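Local coordinates for protein putative kinase (Chloroflexus aurantiacus, PDB 2RHM) that is of unknown function but has the fold of P-loop nucleoside triphosphate hydrolases and probably acts as a kinase, transferring phosphate from a nucleoside triphosphate, at residues L7-G12 with S84-D89; L29-L34 with S79-S84; T105-R110 with V179-Q184; C111-D116 with T164-F169. All coordinates share one frame; numbering follows the deposited sequence.

In the fold
All four contacts reach one parallel sheet, whose strands run across it in the order 33-35, 80-83, 6-12, 105-112, 162-166. Contact 2 pairs the first two and contact 4 the last two. Contact 1 sits between them, on central strand 6-12, while contact 3 lays helix 175-187 over strand 105-112. Contacts 1 and 2 share Ser84, with centres about 12 Å apart; the centres of contacts 2 and 4 are about 21 Å apart. Along the chain contact 2 falls within the span of contact 1, and contact 4 within that of contact 3. Contact 1 lies where strand 6-12 leads into the probable phosphate-binding loop; the others join neighbouring strands and a covering helix to the same sheet.

Contact 1. Residues L7-G12 with S84-D89; sequences LIIVTG and SNFRVD
The edge of the Phe86 ring is turned to Thr11 and Val10 of strand 6-12. Thr11 CB lies in the ring plane, with Val10 O near the plane as well, while Ile9 CG2 comes in obliquely, 3.6 Å from Phe86 CE2. Over the centre of one face sits Ser84 CB, a neighbour from the ring's own segment, 3.7 Å above the plane. Phe86 CG is anti to the carbonyl carbon (chi1 -67°), which sets it beside the backbone N; Met95 of helix 88-101 adds further packing. An alanine here would probably leave Ile9 CG2 and Thr11 CB without their aromatic neighbour and open a gap beneath helix 88-101.

The backbone carries the polar part. Ser84 N donates to Val10 O at 3.2 Å, nearly along the C=O axis, and carries on, past strand 80-83, its pairing with strand 6-12. Beyond it Asn85 is the centre of an inverse gamma turn, and its OD1 takes a hydrogen bond from Lys36. Phe86 N makes a weak bond to Thr11 OG1, 3.3 Å away. Gly12 suits its place because a CB would jam against Thr11 O; it is the first glycine of a probable Walker A sequence. The Thr11 hydroxyl gives its proton to a water that donates in turn to Phe86 O, bridging the two segments, whereas buried Gly12 O, 3.1 Å from Asn85 CB, has no polar partner in the model.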
loop_
_atom_site.group_PDB
_atom_site.type_symbol
_atom_site.label_atom_id
_atom_site.label_comp_id
_atom_site.label_asym_id
_atom_site.label_seq_id
_atom_site.Cartn_x
_atom_site.Cartn_y
_atom_site.Cartn_z
ATOM N N LEU B 7 -4.991 -10.560 10.463
ATOM C CA LEU B 7 -5.485 -9.362 9.805
ATOM C C LEU B 7 -6.367 -8.662 10.828
ATOM O O LEU B 7 -7.387 -9.210 11.235
ATOM C CB LEU B 7 -6.279 -9.699 8.545
ATOM C CG LEU B 7 -7.025 -8.518 7.905
ATOM C CD1 LEU B 7 -6.074 -7.373 7.621
ATOM C CD2 LEU B 7 -7.747 -8.918 6.614
ATOM N N ILE B 8 -5.928 -7.485 11.280
ATOM C CA ILE B 8 -6.633 -6.727 12.299
ATOM C C ILE B 8 -7.452 -5.668 11.600
ATOM O O ILE B 8 -6.897 -4.772 10.974
ATOM C CB ILE B 8 -5.646 -6.102 13.321
ATOM C CG1 ILE B 8 -4.823 -7.223 13.989
ATOM C CG2 ILE B 8 -6.400 -5.274 14.344
ATOM C CD1 ILE B 8 -3.511 -6.747 14.511
ATOM N N ILE B 9 -8.773 -5.807 11.699
ATOM C CA ILE B 9 -9.697 -4.913 11.051
ATOM C C ILE B 9 -10.225 -3.923 12.076
ATOM O O ILE B 9 -10.823 -4.313 13.074
ATOM C CB ILE B 9 -10.881 -5.686 10.418
ATOM C CG1 ILE B 9 -10.376 -6.651 9.335
ATOM C CG2 ILE B 9 -11.951 -4.731 9.866
ATOM C CD1 ILE B 9 -10.184 -8.073 9.840
ATOM N N VAL B 10 -9.963 -2.651 11.832
ATOM C CA VAL B 10 -10.507 -1.584 12.661
ATOM C C VAL B 10 -11.561 -0.838 11.882
ATOM O O VAL B 10 -11.274 -0.226 10.851
ATOM C CB VAL B 10 -9.434 -0.608 13.162
ATOM C CG1 VAL B 10 -10.040 0.384 14.122
ATOM C CG2 VAL B 10 -8.304 -1.364 13.841
ATOM N N THR B 11 -12.795 -0.916 12.381
ATOM C CA THR B 11 -13.933 -0.325 11.694
ATOM C C THR B 11 -14.679 0.645 12.604
ATOM O O THR B 11 -14.388 0.754 13.780
ATOM C CB THR B 11 -14.869 -1.405 11.140
ATOM O OG1 THR B 11 -15.792 -0.807 10.213
ATOM C CG2 THR B 11 -15.590 -2.108 12.264
ATOM N N GLY B 12 -15.610 1.388 12.027
ATOM C CA GLY B 12 -16.382 2.368 12.754
ATOM C C GLY B 12 -16.879 3.393 11.792
ATOM O O GLY B 12 -16.295 3.579 10.714
ATOM N N SER B 84 -10.897 1.343 8.034
ATOM C CA SER B 84 -11.848 2.049 7.182
ATOM C C SER B 84 -13.221 1.996 7.838
ATOM O O SER B 84 -13.412 1.295 8.830
ATOM C CB SER B 84 -11.943 1.374 5.818
ATOM O OG SER B 84 -12.702 2.173 4.918
ATOM N N ASN B 85 -14.180 2.723 7.275
ATOM C CA ASN B 85 -15.569 2.537 7.667
ATOM C C ASN B 85 -16.123 1.429 6.760
ATOM O O ASN B 85 -16.839 1.680 5.804
ATOM C CB ASN B 85 -16.369 3.845 7.611
ATOM C CG ASN B 85 -16.347 4.513 6.259
ATOM O OD1 ASN B 85 -15.310 4.566 5.585
ATOM N ND2 ASN B 85 -17.497 5.086 5.872
ATOM N N PHE B 86 -15.763 0.190 7.083
ATOM C CA PHE B 86 -16.110 -0.953 6.234
ATOM C C PHE B 86 -17.620 -1.185 6.146
ATOM O O PHE B 86 -18.369 -0.974 7.121
ATOM C CB PHE B 86 -15.432 -2.225 6.728
ATOM C CG PHE B 86 -13.947 -2.225 6.590
ATOM C CD1 PHE B 86 -13.355 -2.485 5.365
ATOM C CD2 PHE B 86 -13.125 -1.982 7.681
ATOM C CE1 PHE B 86 -11.974 -2.519 5.233
ATOM C CE2 PHE B 86 -11.749 -2.001 7.552
ATOM C CZ PHE B 86 -11.175 -2.262 6.335
ATOM N N ARG B 87 -18.058 -1.644 4.974
ATOM C CA ARG B 87 -19.469 -1.897 4.703
ATOM C C ARG B 87 -19.700 -3.388 4.571
ATOM O O ARG B 87 -19.049 -4.038 3.758
ATOM C CB ARG B 87 -19.866 -1.305 3.373
ATOM C CG ARG B 87 -19.915 0.175 3.310
ATOM C CD ARG B 87 -20.345 0.594 1.924
ATOM N NE ARG B 87 -21.745 0.241 1.677
ATOM C CZ ARG B 87 -22.790 0.928 2.144
ATOM N NH1 ARG B 87 -22.622 2.024 2.883
ATOM N NH2 ARG B 87 -24.021 0.525 1.868
ATOM N N VAL B 88 -20.626 -3.925 5.353
ATOM C CA VAL B 88 -20.922 -5.342 5.298
ATOM C C VAL B 88 -21.329 -5.771 3.887
ATOM O O VAL B 88 -20.909 -6.828 3.395
ATOM C CB VAL B 88 -22.047 -5.718 6.287
ATOM C CG1 VAL B 88 -22.554 -7.123 6.027
ATOM C CG2 VAL B 88 -21.569 -5.598 7.723
ATOM N N ASP B 89 -22.148 -4.956 3.237
ATOM C CA ASP B 89 -22.708 -5.358 1.964
ATOM C C ASP B 89 -21.684 -5.588 0.863
ATOM O O ASP B 89 -21.895 -6.454 0.022
ATOM C CB ASP B 89 -23.812 -4.401 1.493
ATOM C CG ASP B 89 -23.325 -2.983 1.206
ATOM O OD1 ASP B 89 -22.169 -2.618 1.477
ATOM O OD2 ASP B 89 -24.162 -2.203 0.710
HETATM O O HOH W 1 -17.869 -2.329 9.477
#

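Contact 2. Residues L29-L34 with S79-S84; sequences LRLPLL and SLIMES
Leu33 and Leu34 pair with Ile81 and selenomethionine Met82 as two parallel beta bridges, joining outer strand 33-35 to strand 80-83 within the sheet. Three backbone bonds hold them: Ile81 N to Pro32 O, Leu34 N to Ile81 O, and Glu83 N to Leu34 O, each 2.9 Å long. Pro32 contributes its carbonyl and has no N-H to place; its CD rests 3.3 Å from Ser79 O, a buried oxygen that finds no partner in the model.

Leu33 and Ile81 share one face, Leu34 and Met82 the other. Leu33 CG stands anti to the backbone N (chi1 175°), and chi2 of 61° then sets CD1. Leu33 CD1 lies 3.4 Å from Ile81 CG2, closer than usual for two methyls, on the face covered by helix 18-29. On the other face Leu34 CD1 meets Leu80 CD1 at 3.9 Å, beneath helix 52-75. Leu33 N turns outward to Thr72 OG1 of the second subunit, so this outer strand also takes part in the dimer.

At the strand end Glu83 forms a salt bridge with Lys18 of the probable P-loop and a hydrogen bond with Ser35. The resulting strand order, 2-3-1-4-5, is that of P-loop nucleotide kinases such as adenylate kinase.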
loop_
_atom_site.group_PDB
_atom_site.type_symbol
_atom_site.label_atom_id
_atom_site.label_comp_id
_atom_site.label_asym_id
_atom_site.label_seq_id
_atom_site.Cartn_x
_atom_site.Cartn_y
_atom_site.Cartn_z
ATOM N N LEU B 29 1.750 -2.718 18.465
ATOM C CA LEU B 29 2.009 -4.071 17.955
ATOM C C LEU B 29 3.140 -4.099 16.912
ATOM O O LEU B 29 3.517 -5.180 16.445
ATOM C CB LEU B 29 0.745 -4.639 17.313
ATOM C CG LEU B 29 -0.553 -4.674 18.134
ATOM C CD1 LEU B 29 -1.734 -4.975 17.233
ATOM C CD2 LEU B 29 -0.462 -5.670 19.265
ATOM N N ARG B 30 3.670 -2.926 16.562
ATOM C CA ARG B 30 4.692 -2.786 15.531
ATOM C C ARG B 30 4.255 -3.474 14.230
ATOM O O ARG B 30 4.965 -4.314 13.675
ATOM C CB ARG B 30 6.040 -3.326 16.019
ATOM C CG ARG B 30 6.523 -2.662 17.298
ATOM C CD ARG B 30 7.841 -3.244 17.781
ATOM N NE ARG B 30 8.882 -3.039 16.785
ATOM C CZ ARG B 30 9.543 -1.895 16.604
ATOM N NH1 ARG B 30 9.289 -0.826 17.358
ATOM N NH2 ARG B 30 10.463 -1.817 15.655
ATOM N N LEU B 31 3.090 -3.084 13.743
ATOM C CA LEU B 31 2.528 -3.659 12.512
ATOM C C LEU B 31 2.241 -2.581 11.477
ATOM O O LEU B 31 2.032 -1.404 11.823
ATOM C CB LEU B 31 1.239 -4.448 12.811
ATOM C CG LEU B 31 1.354 -5.685 13.711
ATOM C CD1 LEU B 31 -0.029 -6.244 13.972
ATOM C CD2 LEU B 31 2.255 -6.734 13.084
ATOM N N PRO B 32 2.250 -2.972 10.188
ATOM C CA PRO B 32 1.889 -2.044 9.126
ATOM C C PRO B 32 0.421 -1.666 9.233
ATOM O O PRO B 32 -0.415 -2.474 9.684
ATOM C CB PRO B 32 2.137 -2.839 7.831
ATOM C CG PRO B 32 2.872 -4.049 8.234
ATOM C CD PRO B 32 2.568 -4.309 9.664
ATOM N N LEU B 33 0.140 -0.422 8.860
ATOM C CA LEU B 33 -1.217 0.120 8.901
ATOM C C LEU B 33 -1.630 0.648 7.539
ATOM O O LEU B 33 -0.988 1.539 6.989
ATOM C CB LEU B 33 -1.278 1.262 9.911
ATOM C CG LEU B 33 -2.580 2.051 10.031
ATOM C CD1 LEU B 33 -3.712 1.095 10.453
ATOM C CD2 LEU B 33 -2.390 3.187 11.023
ATOM N N LEU B 34 -2.718 0.095 7.014
ATOM C CA LEU B 34 -3.318 0.573 5.773
ATOM C C LEU B 34 -4.658 1.212 6.079
ATOM O O LEU B 34 -5.549 0.556 6.595
ATOM C CB LEU B 34 -3.483 -0.590 4.809
ATOM C CG LEU B 34 -2.270 -1.497 4.624
ATOM C CD1 LEU B 34 -2.689 -2.649 3.733
ATOM C CD2 LEU B 34 -1.092 -0.770 4.019
ATOM N N SER B 79 1.565 -9.916 9.553
ATOM C CA SER B 79 0.278 -9.448 10.014
ATOM C C SER B 79 0.144 -7.947 9.723
ATOM O O SER B 79 1.139 -7.240 9.503
ATOM C CB SER B 79 0.118 -9.734 11.506
ATOM O OG SER B 79 0.248 -11.123 11.784
ATOM N N LEU B 80 -1.085 -7.450 9.722
ATOM C CA LEU B 80 -1.304 -6.047 9.404
ATOM C C LEU B 80 -2.646 -5.553 9.904
ATOM O O LEU B 80 -3.528 -6.330 10.250
ATOM C CB LEU B 80 -1.179 -5.836 7.894
ATOM C CG LEU B 80 -2.332 -6.345 7.036
ATOM C CD1 LEU B 80 -3.173 -5.208 6.643
ATOM C CD2 LEU B 80 -1.844 -7.011 5.777
ATOM N N ILE B 81 -2.761 -4.237 9.952
ATOM C CA ILE B 81 -3.961 -3.551 10.388
ATOM C C ILE B 81 -4.556 -2.822 9.181
ATOM O O ILE B 81 -3.840 -2.111 8.441
ATOM C CB ILE B 81 -3.641 -2.516 11.475
ATOM C CG1 ILE B 81 -2.942 -3.170 12.682
ATOM C CG2 ILE B 81 -4.918 -1.777 11.876
ATOM C CD1 ILE B 81 -2.125 -2.172 13.489
HETATM N N MSE B 82 -5.852 -3.002 8.979
HETATM C CA MSE B 82 -6.599 -2.270 7.963
HETATM C C MSE B 82 -7.670 -1.447 8.677
HETATM O O MSE B 82 -8.394 -1.949 9.518
HETATM C CB MSE B 82 -7.275 -3.188 6.937
HETATM C CG MSE B 82 -6.330 -4.008 6.065
HETATM SE SE MSE B 82 -7.323 -5.230 4.885
HETATM C CE MSE B 82 -8.484 -3.790 4.195
ATOM N N GLU B 83 -7.776 -0.179 8.294
ATOM C CA GLU B 83 -8.738 0.720 8.916
ATOM C C GLU B 83 -9.577 1.427 7.868
ATOM O O GLU B 83 -9.041 2.027 6.925
ATOM C CB GLU B 83 -8.005 1.734 9.789
ATOM C CG GLU B 83 -8.921 2.776 10.405
ATOM C CD GLU B 83 -9.102 4.015 9.506
ATOM O OE1 GLU B 83 -8.100 4.690 9.170
ATOM O OE2 GLU B 83 -10.254 4.326 9.150
ATOM N N SER B 84 -10.897 1.343 8.034
ATOM C CA SER B 84 -11.848 2.049 7.182
ATOM C C SER B 84 -13.221 1.996 7.838
ATOM O O SER B 84 -13.412 1.295 8.830
ATOM C CB SER B 84 -11.943 1.374 5.818
ATOM O OG SER B 84 -12.702 2.173 4.918
#

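Contact 3. Residues T105-R110 with V179-Q184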
loop_
_atom_site.group_PDB
_atom_site.type_symbol
_atom_site.label_atom_id
_atom_site.label_comp_id
_atom_site.label_asym_id
_atom_site.label_seq_id
_atom_site.Cartn_x
_atom_site.Cartn_y
_atom_site.Cartn_z
ATOM N N THR B 105 -6.030 -14.728 9.696
ATOM C CA THR B 105 -6.877 -14.934 10.850
ATOM C C THR B 105 -7.378 -13.566 11.291
ATOM O O THR B 105 -6.573 -12.727 11.709
ATOM C CB THR B 105 -6.073 -15.558 12.001
ATOM O OG1 THR B 105 -5.563 -16.832 11.595
ATOM C CG2 THR B 105 -6.952 -15.757 13.196
ATOM N N PRO B 106 -8.707 -13.323 11.214
ATOM C CA PRO B 106 -9.249 -11.998 11.532
ATOM C C PRO B 106 -9.406 -11.681 13.013
ATOM O O PRO B 106 -9.779 -12.554 13.816
ATOM C CB PRO B 106 -10.625 -12.022 10.871
ATOM C CG PRO B 106 -11.047 -13.446 11.011
ATOM C CD PRO B 106 -9.777 -14.271 10.837
ATOM N N ILE B 107 -9.108 -10.428 13.352
ATOM C CA ILE B 107 -9.353 -9.868 14.673
ATOM C C ILE B 107 -10.002 -8.523 14.368
ATOM O O ILE B 107 -9.470 -7.766 13.571
ATOM C CB ILE B 107 -8.066 -9.650 15.460
ATOM C CG1 ILE B 107 -7.340 -10.990 15.682
ATOM C CG2 ILE B 107 -8.397 -8.979 16.816
ATOM C CD1 ILE B 107 -5.949 -10.831 16.275
ATOM N N GLN B 108 -11.143 -8.221 14.973
ATOM C CA GLN B 108 -11.889 -7.027 14.605
ATOM C C GLN B 108 -12.188 -6.125 15.791
ATOM O O GLN B 108 -12.564 -6.603 16.874
ATOM C CB GLN B 108 -13.196 -7.399 13.879
ATOM C CG GLN B 108 -13.922 -6.202 13.262
ATOM C CD GLN B 108 -15.116 -6.585 12.363
ATOM O OE1 GLN B 108 -15.725 -5.710 11.746
ATOM N NE2 GLN B 108 -15.439 -7.879 12.280
ATOM N N ILE B 109 -11.911 -4.843 15.601
ATOM C CA ILE B 109 -12.239 -3.797 16.581
ATOM C C ILE B 109 -13.186 -2.798 15.926
ATOM O O ILE B 109 -12.895 -2.238 14.851
ATOM C CB ILE B 109 -10.999 -3.067 17.107
ATOM C CG1 ILE B 109 -10.010 -4.063 17.693
ATOM C CG2 ILE B 109 -11.401 -2.046 18.171
ATOM C CD1 ILE B 109 -8.779 -3.457 18.177
ATOM N N ARG B 110 -14.343 -2.621 16.554
ATOM C CA ARG B 110 -15.349 -1.706 16.071
ATOM C C ARG B 110 -15.427 -0.520 17.019
ATOM O O ARG B 110 -15.595 -0.687 18.220
ATOM C CB ARG B 110 -16.722 -2.360 15.961
ATOM C CG ARG B 110 -17.781 -1.324 15.643
ATOM C CD ARG B 110 -19.154 -1.879 15.587
ATOM N NE ARG B 110 -19.588 -2.462 16.853
ATOM C CZ ARG B 110 -20.848 -2.775 17.118
ATOM N NH1 ARG B 110 -21.789 -2.542 16.223
ATOM N NH2 ARG B 110 -21.177 -3.307 18.290
ATOM N N VAL B 179 -4.729 -2.535 23.131
ATOM C CA VAL B 179 -3.583 -3.194 22.512
ATOM C C VAL B 179 -3.371 -4.591 23.103
ATOM O O VAL B 179 -3.170 -5.544 22.355
ATOM C CB VAL B 179 -2.289 -2.374 22.663
ATOM C CG1 VAL B 179 -1.065 -3.207 22.245
ATOM C CG2 VAL B 179 -2.373 -1.088 21.846
ATOM N N GLN B 180 -3.435 -4.715 24.432
ATOM C CA GLN B 180 -3.267 -6.032 25.086
ATOM C C GLN B 180 -4.335 -7.051 24.684
ATOM O O GLN B 180 -4.032 -8.242 24.539
ATOM C CB GLN B 180 -3.221 -5.911 26.615
ATOM C CG GLN B 180 -1.988 -5.197 27.127
ATOM C CD GLN B 180 -0.731 -5.696 26.461
ATOM O OE1 GLN B 180 -0.479 -6.901 26.412
ATOM N NE2 GLN B 180 0.058 -4.769 25.918
ATOM N N TRP B 181 -5.574 -6.591 24.548
ATOM C CA TRP B 181 -6.659 -7.433 24.048
ATOM C C TRP B 181 -6.291 -8.057 22.700
ATOM O O TRP B 181 -6.409 -9.273 22.519
ATOM C CB TRP B 181 -7.953 -6.634 23.955
ATOM C CG TRP B 181 -9.146 -7.477 23.543
ATOM C CD1 TRP B 181 -9.989 -8.170 24.355
ATOM C CD2 TRP B 181 -9.602 -7.702 22.208
ATOM N NE1 TRP B 181 -10.946 -8.801 23.606
ATOM C CE2 TRP B 181 -10.730 -8.540 22.283
ATOM C CE3 TRP B 181 -9.166 -7.273 20.951
ATOM C CZ2 TRP B 181 -11.427 -8.960 21.141
ATOM C CZ3 TRP B 181 -9.857 -7.683 19.831
ATOM C CH2 TRP B 181 -10.974 -8.517 19.934
ATOM N N VAL B 182 -5.819 -7.227 21.771
ATOM C CA VAL B 182 -5.339 -7.719 20.474
ATOM C C VAL B 182 -4.137 -8.665 20.643
ATOM O O VAL B 182 -4.103 -9.729 20.039
ATOM C CB VAL B 182 -4.960 -6.556 19.495
ATOM C CG1 VAL B 182 -4.431 -7.115 18.187
ATOM C CG2 VAL B 182 -6.144 -5.674 19.219
ATOM N N ARG B 183 -3.157 -8.294 21.472
ATOM C CA ARG B 183 -1.987 -9.162 21.680
ATOM C C ARG B 183 -2.387 -10.546 22.147
ATOM O O ARG B 183 -1.883 -11.540 21.630
ATOM C CB ARG B 183 -0.986 -8.552 22.674
ATOM C CG ARG B 183 -0.277 -7.350 22.138
ATOM C CD ARG B 183 0.829 -6.865 23.063
ATOM N NE ARG B 183 2.022 -7.709 22.992
ATOM C CZ ARG B 183 2.403 -8.600 23.908
ATOM N NH1 ARG B 183 1.694 -8.811 25.015
ATOM N NH2 ARG B 183 3.526 -9.294 23.718
ATOM N N GLN B 184 -3.297 -10.616 23.119
ATOM C CA GLN B 184 -3.744 -11.905 23.636
ATOM C C GLN B 184 -4.283 -12.736 22.485
ATOM O O GLN B 184 -3.904 -13.898 22.310
ATOM C CB GLN B 184 -4.809 -11.739 24.715
#
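Trp181 points its CB from helix 175-187 toward strand 105-112, where Ile107 and Ile109 wait. CG stands anti to the backbone N (chi1 -176°), and from there the indole extends over the strand with its six-membered ring foremost. CE3 has Val182 CG2, from the next residue of the helix, 3.8 Å away at the ring's edge. One atom further on, CZ3 makes the closest approach to the strand, 3.6 Å from Ile107 CG2, and also lies 4.2 Å from Ile109 CG1. At the tip, CH2 reaches the backbone, 3.9 Å from Gln108 O. The side chains of Ile107 and Trp181 slide past each other in opposite directions, and Pro161 and Leu163 pack on the indole too.

Val182 makes the second point of contact. Its CG2 lies 3.6 Å from Ile109 CD1, the two side chains crossing at about a right angle. Leu25 and Leu29 of helix 18-29 also touch Val182, so this branched residue plugs the junction of two helices and the sheet.

The short segments run nearly antiparallel, at 162°, with axes 9.9 Å apart, as befits a helix laid on a sheet in an alpha/beta protein. Gln108 alternates to the opposite side of the strand, where its OE1 accepts from Leu156 N. On the helix, Arg183 turns away and donates through NH1 to Gln180 OE1. No hydrogen bond joins strand to helix: the interface rests on branched aliphatics and one broad indole, and its hold is therefore a matter of shape and exclusion of water.

Contact 4. Residues C111-D116 with T164-F169; sequences CVASGD and TVDTTF
Cys111 and Val112 pair with Val165 and Asp166 in parallel, closing the outer side of the sheet of this P-loop fold. The tight part begins with the backbone around Val112. Its N donates to Val165 O at 2.9 Å, and its O accepts from Thr167 N at the same distance, nearly in line with the carbonyl. Cys111 and Val165 face helix 18-29, where small or branched side chains fit against Leu21. On the other face Val112 CG2 touches Thr164 CG2 at 3.7 Å, the two side chains crossing at about a right angle.

The looser, solvent side is confined to exposed Asp166 and to Thr164 and Ser114 at the margins. Beyond Asp166 the pairing gives way to a turn in which side-chain oxygens replace backbone partners. Thr167 OG1 bonds to Thr16 O in the probable phosphate-binding loop. Ser114, the N-cap of helix 115-127, uses its OG for Val117 N. The Thr168 hydroxyl is a tight polar grip: Ser114 N donates to Thr168 OG1 at 3.0 Å. An alanine in place of Thr168 would probably leave Ser114 N without this acceptor, letting the turn drift from the helix start.

Threonine suits the spot because its methyl also packs, Thr168 CG2 lying 3.6 Å from Ser114 OG and over the Phe169 ring. Asp166 OD1 closes an Asx turn by accepting from Thr168 N at 3.0 Å.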
loop_
_atom_site.group_PDB
_atom_site.type_symbol
_atom_site.label_atom_id
_atom_site.label_comp_id
_atom_site.label_asym_id
_atom_site.label_seq_id
_atom_site.Cartn_x
_atom_site.Cartn_y
_atom_site.Cartn_z
ATOM N N CYS B 111 -15.269 0.680 16.473
ATOM C CA CYS B 111 -15.378 1.884 17.270
ATOM C C CYS B 111 -16.762 2.462 17.126
ATOM O O CYS B 111 -17.324 2.425 16.047
ATOM C CB CYS B 111 -14.358 2.914 16.808
ATOM S SG CYS B 111 -12.680 2.334 16.967
ATOM N N VAL B 112 -17.297 2.999 18.220
ATOM C CA VAL B 112 -18.620 3.593 18.229
ATOM C C VAL B 112 -18.575 4.842 19.124
ATOM O O VAL B 112 -17.662 5.004 19.921
ATOM C CB VAL B 112 -19.694 2.590 18.754
ATOM C CG1 VAL B 112 -19.775 1.332 17.865
ATOM C CG2 VAL B 112 -19.425 2.206 20.204
ATOM N N ALA B 113 -19.531 5.742 18.943
ATOM C CA ALA B 113 -19.685 6.893 19.841
ATOM C C ALA B 113 -21.050 7.506 19.658
ATOM O O ALA B 113 -21.726 7.257 18.659
ATOM C CB ALA B 113 -18.626 7.920 19.604
ATOM N N SER B 114 -21.430 8.349 20.613
ATOM C CA SER B 114 -22.752 8.964 20.593
ATOM C C SER B 114 -22.855 9.930 19.433
ATOM O O SER B 114 -21.850 10.512 19.000
ATOM C CB SER B 114 -23.065 9.666 21.928
ATOM O OG SER B 114 -22.306 10.853 22.095
ATOM N N GLY B 115 -24.067 10.062 18.900
ATOM C CA GLY B 115 -24.333 10.989 17.800
ATOM C C GLY B 115 -23.888 12.405 18.112
ATOM O O GLY B 115 -23.257 13.048 17.288
ATOM N N ASP B 116 -24.202 12.894 19.309
ATOM C CA ASP B 116 -23.784 14.233 19.714
ATOM C C ASP B 116 -22.271 14.399 19.671
ATOM O O ASP B 116 -21.771 15.394 19.167
ATOM C CB ASP B 116 -24.285 14.565 21.119
ATOM C CG ASP B 116 -25.775 14.856 21.163
ATOM O OD1 ASP B 116 -26.405 15.027 20.094
ATOM O OD2 ASP B 116 -26.314 14.925 22.287
ATOM N N THR B 164 -15.741 -4.099 20.765
ATOM C CA THR B 164 -16.341 -2.787 20.500
ATOM C C THR B 164 -15.849 -1.786 21.518
ATOM O O THR B 164 -15.899 -2.031 22.736
ATOM C CB THR B 164 -17.857 -2.812 20.483
ATOM O OG1 THR B 164 -18.287 -3.594 19.374
ATOM C CG2 THR B 164 -18.427 -1.399 20.350
ATOM N N VAL B 165 -15.347 -0.674 20.999
ATOM C CA VAL B 165 -14.782 0.394 21.799
ATOM C C VAL B 165 -15.622 1.677 21.648
ATOM O O VAL B 165 -15.696 2.292 20.577
ATOM C CB VAL B 165 -13.303 0.621 21.428
ATOM C CG1 VAL B 165 -12.725 1.790 22.221
ATOM C CG2 VAL B 165 -12.508 -0.667 21.673
ATOM N N ASP B 166 -16.271 2.072 22.740
ATOM C CA ASP B 166 -17.067 3.291 22.773
ATOM C C ASP B 166 -16.167 4.449 23.208
ATOM O O ASP B 166 -15.653 4.479 24.336
ATOM C CB ASP B 166 -18.275 3.117 23.708
ATOM C CG ASP B 166 -19.316 4.231 23.557
ATOM O OD1 ASP B 166 -18.964 5.395 23.248
ATOM O OD2 ASP B 166 -20.513 3.933 23.775
ATOM N N THR B 167 -15.959 5.388 22.290
ATOM C CA THR B 167 -15.084 6.530 22.533
ATOM C C THR B 167 -15.836 7.818 22.880
ATOM O O THR B 167 -15.265 8.905 22.811
ATOM C CB THR B 167 -14.201 6.825 21.314
ATOM O OG1 THR B 167 -15.038 7.244 20.232
ATOM C CG2 THR B 167 -13.384 5.599 20.929
ATOM N N THR B 168 -17.105 7.697 23.253
ATOM C CA THR B 168 -17.908 8.858 23.633
ATOM C C THR B 168 -17.197 9.689 24.700
ATOM O O THR B 168 -17.159 10.928 24.620
ATOM C CB THR B 168 -19.262 8.415 24.186
ATOM O OG1 THR B 168 -19.985 7.702 23.175
ATOM C CG2 THR B 168 -20.086 9.615 24.631
ATOM N N PHE B 169 -16.638 9.001 25.698
ATOM C CA PHE B 169 -15.863 9.638 26.768
ATOM C C PHE B 169 -14.422 9.130 26.704
ATOM O O PHE B 169 -14.098 8.104 27.307
ATOM C CB PHE B 169 -16.509 9.345 28.112
ATOM C CG PHE B 169 -17.948 9.754 28.167
ATOM C CD1 PHE B 169 -18.294 11.091 28.247
ATOM C CD2 PHE B 169 -18.959 8.808 28.109
ATOM C CE1 PHE B 169 -19.624 11.479 28.270
ATOM C CE2 PHE B 169 -20.285 9.187 28.136
ATOM C CZ PHE B 169 -20.621 10.525 28.217
#